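Local structure of glycosyl hydrolase family 10 (Prevotella bryantii, 4MGQ) at residues K47-C61 / L109-P123. The protein is a carbohydrate-binding module of a probable xylanase that cleaves beta-1,4-xylosidic linkages inside xylan chains, and it carries a bound calcium ion. Numbering follows the deposited sequence.
Sequences KTYTLKLRVKTSAAC and LGGDIWMDDVQLLDP. With CA (calcium ion), chain B.
Asp116 OD2 is gripped by two cations at once: Arg54 NH2 reaches it at 2.8 Å, nearly in the guanidinium plane and on the anti lone pair, while the calcium ion sits 2.5 Å from the same OD2. OD1 also binds the metal, so the carboxylate is bidentate; the metal, holding both oxygens, sets its rotation, and Arg54 adds a second-shell bond to OD2. Arg54 gets there with CG wedged between backbone N and carbonyl carbon (chi1 59°) and the chain then extended, side by side with Asp116. Its NE forms a salt bridge with Asp117 OD2 at 3.1 Å, though the hydrogen bond within it is bent and weak; Asp117 OD1 accepts from a calcium-bound water. The backbone oxygens of His17 and Thr133, Glu135 OE2 and a second water complete the site.

The backbones pair antiparallel, and Asp117 is the extra residue of a beta bulge, so the register shifts by one between Lys52 and Arg54. Beyond it, Lys56 sets CE over one face of Trp114, offset toward the rim, a CH-pi contact 4.2 Å from the centroid of the six-membered ring, and its NZ goes on to Thr84 and Asp158. At the strand end Ser58 OG takes the Asp112 N-H at 2.9 Å. On the buried face Leu53 CD1 meets Met115 SD at 3.7 Å.

Strands 48-57 and 111-121 are central in a five-stranded antiparallel sheet of this beta-sandwich module, flanked by 87-94 and 17-24; Leu51, Leu53 and Val55 pack on Phe80 of the other sheet.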
loop_
_atom_site.group_PDB
_atom_site.type_symbol
_atom_site.label_atom_id
_atom_site.label_comp_id
_atom_site.label_asym_id
_atom_site.label_seq_id
_atom_site.Cartn_x
_atom_site.Cartn_y
_atom_site.Cartn_z
ATOM N N LYS A 47 3.884 1.796 -20.203
ATOM C CA LYS A 47 2.637 2.349 -19.676
ATOM C C LYS A 47 2.889 3.021 -18.334
ATOM O O LYS A 47 3.715 2.552 -17.549
ATOM C CB LYS A 47 1.568 1.258 -19.522
ATOM C CG LYS A 47 0.965 0.763 -20.839
ATOM C CD LYS A 47 -0.216 -0.161 -20.574
ATOM C CE LYS A 47 -0.975 -0.493 -21.857
ATOM N NZ LYS A 47 -2.200 -1.286 -21.542
ATOM N N THR A 48 2.179 4.114 -18.078
ATOM C CA THR A 48 2.300 4.798 -16.795
ATOM C C THR A 48 1.179 4.404 -15.845
ATOM O O THR A 48 0.004 4.380 -16.219
ATOM C CB THR A 48 2.323 6.315 -16.977
ATOM O OG1 THR A 48 3.529 6.671 -17.661
ATOM C CG2 THR A 48 2.300 7.032 -15.630
ATOM N N TYR A 49 1.565 4.097 -14.612
ATOM C CA TYR A 49 0.644 3.637 -13.582
ATOM C C TYR A 49 0.676 4.616 -12.427
ATOM O O TYR A 49 1.712 5.205 -12.138
ATOM C CB TYR A 49 1.019 2.229 -13.109
ATOM C CG TYR A 49 0.901 1.224 -14.220
ATOM C CD1 TYR A 49 1.938 1.040 -15.122
ATOM C CD2 TYR A 49 -0.265 0.488 -14.386
ATOM C CE1 TYR A 49 1.824 0.124 -16.169
ATOM C CE2 TYR A 49 -0.389 -0.431 -15.418
ATOM C CZ TYR A 49 0.656 -0.593 -16.309
ATOM O OH TYR A 49 0.534 -1.486 -17.343
ATOM N N THR A 50 -0.462 4.795 -11.771
ATOM C CA THR A 50 -0.549 5.764 -10.681
ATOM C C THR A 50 -0.951 5.071 -9.392
ATOM O O THR A 50 -2.016 4.452 -9.308
ATOM C CB THR A 50 -1.557 6.887 -11.005
ATOM O OG1 THR A 50 -1.132 7.587 -12.179
ATOM C CG2 THR A 50 -1.664 7.877 -9.849
ATOM N N LEU A 51 -0.076 5.145 -8.391
ATOM C CA LEU A 51 -0.389 4.604 -7.075
ATOM C C LEU A 51 -1.111 5.670 -6.262
ATOM O O LEU A 51 -0.584 6.762 -6.083
ATOM C CB LEU A 51 0.893 4.164 -6.349
ATOM C CG LEU A 51 0.720 3.608 -4.932
ATOM C CD1 LEU A 51 -0.037 2.282 -4.923
ATOM C CD2 LEU A 51 2.081 3.435 -4.247
ATOM N N LYS A 52 -2.315 5.365 -5.786
ATOM C CA LYS A 52 -3.022 6.260 -4.873
ATOM C C LYS A 52 -3.261 5.560 -3.558
ATOM O O LYS A 52 -3.547 4.361 -3.537
ATOM C CB LYS A 52 -4.369 6.700 -5.452
ATOM C CG LYS A 52 -4.283 7.494 -6.721
ATOM C CD LYS A 52 -5.696 7.963 -7.104
ATOM C CE LYS A 52 -5.701 8.709 -8.408
ATOM N NZ LYS A 52 -7.103 9.103 -8.773
ATOM N N LEU A 53 -3.197 6.310 -2.463
ATOM C CA LEU A 53 -3.544 5.768 -1.155
ATOM C C LEU A 53 -3.599 6.897 -0.141
ATOM O O LEU A 53 -3.263 8.037 -0.467
ATOM C CB LEU A 53 -2.529 4.694 -0.734
ATOM C CG LEU A 53 -1.082 5.134 -0.476
ATOM C CD1 LEU A 53 -0.643 4.664 0.912
ATOM C CD2 LEU A 53 -0.123 4.643 -1.547
ATOM N N ARG A 54 -4.056 6.601 1.072
ATOM C CA ARG A 54 -3.766 7.502 2.183
ATOM C C ARG A 54 -2.866 6.758 3.154
ATOM O O ARG A 54 -2.951 5.535 3.285
ATOM C CB ARG A 54 -5.036 8.022 2.878
ATOM C CG ARG A 54 -5.966 6.977 3.458
ATOM C CD ARG A 54 -7.162 7.647 4.178
ATOM N NE ARG A 54 -7.985 6.627 4.806
ATOM C CZ ARG A 54 -8.398 6.658 6.070
ATOM N NH1 ARG A 54 -8.103 7.695 6.845
ATOM N NH2 ARG A 54 -9.121 5.660 6.549
ATOM N N VAL A 55 -2.000 7.505 3.830
ATOM C CA VAL A 55 -1.000 6.894 4.688
ATOM C C VAL A 55 -0.807 7.740 5.944
ATOM O O VAL A 55 -1.004 8.959 5.916
ATOM C CB VAL A 55 0.343 6.724 3.940
ATOM C CG1 VAL A 55 0.932 8.088 3.567
ATOM C CG2 VAL A 55 1.321 5.895 4.771
ATOM N N LYS A 56 -0.429 7.081 7.030
ATOM C CA LYS A 56 -0.124 7.725 8.301
ATOM C C LYS A 56 1.016 6.926 8.929
ATOM O O LYS A 56 1.023 5.701 8.866
ATOM C CB LYS A 56 -1.379 7.757 9.194
ATOM C CG LYS A 56 -1.181 8.224 10.638
ATOM C CD LYS A 56 -2.445 7.928 11.457
ATOM C CE LYS A 56 -2.216 8.135 12.950
ATOM N NZ LYS A 56 -2.066 9.588 13.280
ATOM N N THR A 57 2.002 7.610 9.499
ATOM C CA THR A 57 3.084 6.914 10.192
ATOM C C THR A 57 3.323 7.574 11.539
ATOM O O THR A 57 2.878 8.695 11.748
ATOM C CB THR A 57 4.398 6.911 9.390
ATOM O OG1 THR A 57 4.634 8.214 8.843
ATOM C CG2 THR A 57 4.352 5.874 8.251
ATOM N N SER A 58 4.009 6.884 12.446
ATOM C CA SER A 58 4.263 7.453 13.772
ATOM C C SER A 58 5.446 8.418 13.721
ATOM O O SER A 58 5.698 9.155 14.673
ATOM C CB SER A 58 4.490 6.356 14.803
ATOM O OG SER A 58 5.500 5.457 14.384
ATOM N N ALA A 59 6.161 8.419 12.601
ATOM C CA ALA A 59 7.138 9.469 12.320
ATOM C C ALA A 59 7.189 9.773 10.836
ATOM O O ALA A 59 7.002 8.873 10.015
ATOM C CB ALA A 59 8.499 9.071 12.812
ATOM N N ALA A 60 7.441 11.036 10.502
ATOM C CA ALA A 60 7.584 11.456 9.118
ATOM C C ALA A 60 8.680 10.633 8.455
ATOM O O ALA A 60 9.736 10.403 9.041
ATOM C CB ALA A 60 7.896 12.938 9.034
ATOM N N CYS A 61 8.415 10.164 7.242
ATOM C CA CYS A 61 9.384 9.332 6.542
ATOM C C CYS A 61 9.114 9.305 5.046
ATOM O O CYS A 61 8.070 9.771 4.576
ATOM C CB CYS A 61 9.357 7.904 7.090
ATOM S SG CYS A 61 7.742 7.079 6.837
ATOM N N LEU A 109 12.551 1.844 8.454
ATOM C CA LEU A 109 11.552 2.589 9.214
ATOM C C LEU A 109 11.412 2.049 10.631
ATOM O O LEU A 109 11.736 0.897 10.902
ATOM C CB LEU A 109 10.189 2.541 8.511
ATOM C CG LEU A 109 10.198 2.930 7.034
ATOM C CD1 LEU A 109 8.758 2.864 6.501
ATOM C CD2 LEU A 109 10.811 4.315 6.804
ATOM N N GLY A 110 10.918 2.895 11.525
ATOM C CA GLY A 110 10.593 2.481 12.876
ATOM C C GLY A 110 9.187 2.913 13.248
ATOM O O GLY A 110 8.650 3.865 12.680
ATOM N N GLY A 111 8.597 2.220 14.216
ATOM C CA GLY A 111 7.295 2.596 14.723
ATOM C C GLY A 111 6.152 1.912 13.988
ATOM O O GLY A 111 6.153 0.699 13.797
ATOM N N ASP A 112 5.174 2.711 13.592
ATOM C CA ASP A 112 3.905 2.208 13.073
ATOM C C ASP A 112 3.590 2.799 11.712
ATOM O O ASP A 112 3.933 3.944 11.431
ATOM C CB ASP A 112 2.763 2.552 14.040
ATOM C CG ASP A 112 2.801 1.734 15.318
ATOM O OD1 ASP A 112 3.118 0.541 15.261
ATOM O OD2 ASP A 112 2.509 2.300 16.387
ATOM N N ILE A 113 2.909 2.032 10.869
ATOM C CA ILE A 113 2.407 2.575 9.613
ATOM C C ILE A 113 0.976 2.083 9.409
ATOM O O ILE A 113 0.654 0.937 9.728
ATOM C CB ILE A 113 3.309 2.179 8.401
ATOM C CG1 ILE A 113 2.761 2.773 7.100
ATOM C CG2 ILE A 113 3.480 0.668 8.318
ATOM C CD1 ILE A 113 3.739 2.717 5.928
ATOM N N TRP A 114 0.121 2.987 8.944
ATOM C CA TRP A 114 -1.251 2.680 8.549
ATOM C C TRP A 114 -1.458 3.099 7.095
ATOM O O TRP A 114 -0.958 4.140 6.668
ATOM C CB TRP A 114 -2.277 3.414 9.425
ATOM C CG TRP A 114 -2.234 3.155 10.908
ATOM C CD1 TRP A 114 -3.036 2.307 11.614
ATOM C CD2 TRP A 114 -1.375 3.790 11.871
ATOM N NE1 TRP A 114 -2.730 2.370 12.958
ATOM C CE2 TRP A 114 -1.711 3.267 13.138
ATOM C CE3 TRP A 114 -0.354 4.747 11.782
ATOM C CZ2 TRP A 114 -1.059 3.660 14.307
ATOM C CZ3 TRP A 114 0.290 5.142 12.949
ATOM C CH2 TRP A 114 -0.066 4.597 14.192
ATOM N N MET A 115 -2.187 2.295 6.328
ATOM C CA MET A 115 -2.490 2.639 4.940
ATOM C C MET A 115 -3.931 2.279 4.624
ATOM O O MET A 115 -4.482 1.346 5.205
ATOM C CB MET A 115 -1.544 1.925 3.960
ATOM C CG MET A 115 -0.149 2.528 3.932
ATOM S SD MET A 115 0.908 1.796 2.665
ATOM C CE MET A 115 1.237 0.227 3.436
ATOM N N ASP A 116 -4.532 3.014 3.694
ATOM C CA ASP A 116 -5.916 2.744 3.303
ATOM C C ASP A 116 -6.175 3.282 1.904
ATOM O O ASP A 116 -5.393 4.086 1.372
ATOM C CB ASP A 116 -6.894 3.376 4.314
ATOM C CG ASP A 116 -8.298 2.770 4.254
ATOM O OD1 ASP A 116 -8.480 1.673 3.666
ATOM O OD2 ASP A 116 -9.216 3.390 4.834
ATOM N N ASP A 117 -7.270 2.819 1.306
ATOM C CA ASP A 117 -7.729 3.330 0.019
ATOM C C ASP A 117 -6.644 3.218 -1.050
ATOM O O ASP A 117 -6.402 4.139 -1.832
ATOM C CB ASP A 117 -8.213 4.761 0.195
ATOM C CG ASP A 117 -9.319 4.861 1.233
ATOM O OD1 ASP A 117 -10.284 4.078 1.122
ATOM O OD2 ASP A 117 -9.214 5.687 2.169
ATOM N N VAL A 118 -5.990 2.061 -1.073
ATOM C CA VAL A 118 -4.901 1.816 -2.005
ATOM C C VAL A 118 -5.440 1.438 -3.380
ATOM O O VAL A 118 -6.209 0.476 -3.516
ATOM C CB VAL A 118 -3.982 0.696 -1.505
ATOM C CG1 VAL A 118 -2.763 0.560 -2.427
ATOM C CG2 VAL A 118 -3.556 0.958 -0.059
ATOM N N GLN A 119 -5.054 2.222 -4.376
ATOM C CA GLN A 119 -5.403 1.962 -5.774
ATOM C C GLN A 119 -4.144 1.980 -6.621
ATOM O O GLN A 119 -3.177 2.672 -6.295
ATOM C CB GLN A 119 -6.380 3.014 -6.306
ATOM C CG GLN A 119 -7.637 3.178 -5.490
ATOM C CD GLN A 119 -8.559 4.243 -6.066
ATOM O OE1 GLN A 119 -9.778 4.094 -6.056
ATOM N NE2 GLN A 119 -7.983 5.328 -6.540
ATOM N N LEU A 120 -4.169 1.253 -7.731
ATOM C CA LEU A 120 -3.100 1.357 -8.712
ATOM C C LEU A 120 -3.754 1.412 -10.074
ATOM O O LEU A 120 -4.284 0.403 -10.543
ATOM C CB LEU A 120 -2.132 0.181 -8.630
ATOM C CG LEU A 120 -0.940 0.254 -9.587
ATOM C CD1 LEU A 120 0.040 1.384 -9.213
ATOM C CD2 LEU A 120 -0.225 -1.094 -9.677
ATOM N N LEU A 121 -3.750 2.597 -10.675
ATOM C CA LEU A 121 -4.517 2.829 -11.900
ATOM C C LEU A 121 -3.660 2.745 -13.147
ATOM O O LEU A 121 -2.610 3.376 -13.238
ATOM C CB LEU A 121 -5.208 4.184 -11.812
ATOM C CG LEU A 121 -5.774 4.167 -10.392
ATOM C CD1 LEU A 121 -5.875 5.518 -9.765
ATOM C CD2 LEU A 121 -7.062 3.363 -10.289
ATOM N N ASP A 122 -4.112 1.963 -14.123
ATOM C CA ASP A 122 -3.390 1.886 -15.384
ATOM C C ASP A 122 -3.731 3.147 -16.205
ATOM O O ASP A 122 -4.499 3.984 -15.728
ATOM C CB ASP A 122 -3.694 0.544 -16.094
ATOM C CG ASP A 122 -5.075 0.470 -16.747
ATOM O OD1 ASP A 122 -5.834 1.457 -16.786
ATOM O OD2 ASP A 122 -5.381 -0.633 -17.244
ATOM N N PRO A 123 -3.123 3.330 -17.399
ATOM C CA PRO A 123 -3.393 4.582 -18.117
ATOM C C PRO A 123 -4.866 4.829 -18.460
ATOM O O PRO A 123 -5.254 5.986 -18.631
ATOM C CB PRO A 123 -2.580 4.426 -19.406
ATOM C CG PRO A 123 -1.496 3.492 -19.064
ATOM C CD PRO A 123 -2.068 2.539 -18.061
HETATM CA CA CA B . -10.728 1.365 4.643
HETATM O O HOH W 1 -1.567 6.337 -14.575
HETATM O O HOH W 2 -8.899 6.789 -8.638
HETATM O O HOH W 3 6.580 5.158 11.472
HETATM O O HOH W 4 -11.606 2.125 2.523
HETATM O O HOH W 5 -12.143 3.236 5.311
#